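Local coordinates for NF-kappa-B inhibitor beta (PDB 1OY3), which inhibits the transcription factor NF-kappa-B by binding it and holding it in the cytoplasm, at residues 160-163 / 164-168. Sequence-based numbering, arbitrary orientation.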
loop_
_atom_site.group_PDB
_atom_site.type_symbol
_atom_site.label_atom_id
_atom_site.label_comp_id
_atom_site.label_asym_id
_atom_site.label_seq_id
_atom_site.Cartn_x
_atom_site.Cartn_y
_atom_site.Cartn_z
ATOM N N THR C 160 -7.481 -2.983 -1.721
ATOM C CA THR C 160 -8.179 -3.272 -2.962
ATOM C C THR C 160 -8.252 -1.893 -3.606
ATOM O O THR C 160 -7.913 -0.898 -2.966
ATOM C CB THR C 160 -9.600 -3.749 -2.708
ATOM O OG1 THR C 160 -10.345 -2.687 -2.101
ATOM C CG2 THR C 160 -9.598 -4.965 -1.787
ATOM N N PRO C 161 -8.695 -1.802 -4.872
ATOM C CA PRO C 161 -8.772 -0.485 -5.511
ATOM C C PRO C 161 -9.592 0.556 -4.741
ATOM O O PRO C 161 -9.197 1.731 -4.664
ATOM C CB PRO C 161 -9.375 -0.804 -6.879
ATOM C CG PRO C 161 -8.784 -2.149 -7.178
ATOM C CD PRO C 161 -8.967 -2.873 -5.847
ATOM N N LEU C 162 -10.719 0.140 -4.160
ATOM C CA LEU C 162 -11.560 1.095 -3.425
ATOM C C LEU C 162 -10.797 1.746 -2.269
ATOM O O LEU C 162 -10.870 2.972 -2.071
ATOM C CB LEU C 162 -12.828 0.417 -2.898
ATOM C CG LEU C 162 -13.801 1.379 -2.193
ATOM C CD1 LEU C 162 -14.248 2.483 -3.151
ATOM C CD2 LEU C 162 -15.011 0.597 -1.680
ATOM N N HIS C 163 -10.085 0.919 -1.505
ATOM C CA HIS C 163 -9.275 1.408 -0.393
ATOM C C HIS C 163 -8.368 2.515 -0.893
ATOM O O HIS C 163 -8.263 3.577 -0.283
ATOM C CB HIS C 163 -8.399 0.289 0.164
ATOM C CG HIS C 163 -9.155 -0.764 0.895
ATOM N ND1 HIS C 163 -8.812 -2.099 0.832
ATOM C CD2 HIS C 163 -10.220 -0.684 1.725
ATOM C CE1 HIS C 163 -9.639 -2.795 1.594
ATOM N NE2 HIS C 163 -10.502 -1.960 2.147
ATOM N N VAL C 164 -7.702 2.255 -2.012
ATOM C CA VAL C 164 -6.798 3.236 -2.599
ATOM C C VAL C 164 -7.566 4.505 -2.983
ATOM O O VAL C 164 -7.157 5.605 -2.628
ATOM C CB VAL C 164 -6.075 2.648 -3.846
ATOM C CG1 VAL C 164 -5.001 3.615 -4.352
ATOM C CG2 VAL C 164 -5.429 1.315 -3.477
ATOM N N ALA C 165 -8.693 4.360 -3.681
ATOM C CA ALA C 165 -9.460 5.541 -4.082
ATOM C C ALA C 165 -9.874 6.388 -2.871
ATOM O O ALA C 165 -9.840 7.614 -2.925
ATOM C CB ALA C 165 -10.682 5.127 -4.895
ATOM N N VAL C 166 -10.246 5.736 -1.773
ATOM C CA VAL C 166 -10.643 6.464 -0.570
ATOM C C VAL C 166 -9.400 7.073 0.097
ATOM O O VAL C 166 -9.403 8.249 0.465
ATOM C CB VAL C 166 -11.359 5.546 0.451
ATOM C CG1 VAL C 166 -11.757 6.361 1.688
ATOM C CG2 VAL C 166 -12.600 4.907 -0.183
ATOM N N ILE C 167 -8.342 6.279 0.253
ATOM C CA ILE C 167 -7.114 6.788 0.865
ATOM C C ILE C 167 -6.721 8.087 0.169
ATOM O O ILE C 167 -6.267 9.036 0.805
ATOM C CB ILE C 167 -5.925 5.803 0.728
ATOM C CG1 ILE C 167 -6.236 4.479 1.428
ATOM C CG2 ILE C 167 -4.661 6.435 1.309
ATOM C CD1 ILE C 167 -6.703 4.625 2.835
ATOM N N HIS C 168 -6.901 8.124 -1.148
ATOM C CA HIS C 168 -6.564 9.311 -1.912
ATOM C C HIS C 168 -7.708 10.301 -2.040
ATOM O O HIS C 168 -7.666 11.169 -2.901
ATOM C CB HIS C 168 -6.069 8.947 -3.315
ATOM C CG HIS C 168 -4.745 8.247 -3.332
ATOM N ND1 HIS C 168 -4.561 6.987 -2.801
ATOM C CD2 HIS C 168 -3.542 8.627 -3.826
ATOM C CE1 HIS C 168 -3.302 6.621 -2.970
ATOM N NE2 HIS C 168 -2.663 7.598 -3.588
#
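Ala165 N donates to Pro161 O at 2.9 Å and Val166 N to Leu162 O at 2.8 Å, successive i to i+4 bonds of the short helix 161-167. The turn before them is looser: Val164 N reaches Thr160 O only weakly, at 3.3 Å. Proline suits the first helical turn, where its missing N-H costs no helix bond.

Thr160, at the N-cap, is held to the helix by the His163 side chain: Thr160 N donates almost straight to His163 ND1 (3.0 Å), though from 25° outside the ring plane, while Thr160 OG1 lies over one face of the imidazole near its rim. With CG anti to its carbonyl carbon (chi1 -70°), His163 swings its ring back to this N-terminus. This is the Thr-Pro-Leu-His signature of the ankyrin repeat, here opening the first helix of ANK 4; the far nitrogen, His163 NE2, bonds Lys186 O, so one buried ring ties together two backbone segments.

Apolar contact is slight within the helix: Leu162 CD1 meets Val166 CG2 at 4.2 Å, the side chains crossing at a slant. Both also pack on helix 195-201 of the next repeat; Leu162 shares Leu177 of helix 171-180 with Ala165, whose small methyl suits a place where that helix packs close.

At the C-terminal end, Val164 O accepts both His168 N and His168 ND1, the latter at 2.9 Å and tilted 34° from the carbonyl plane.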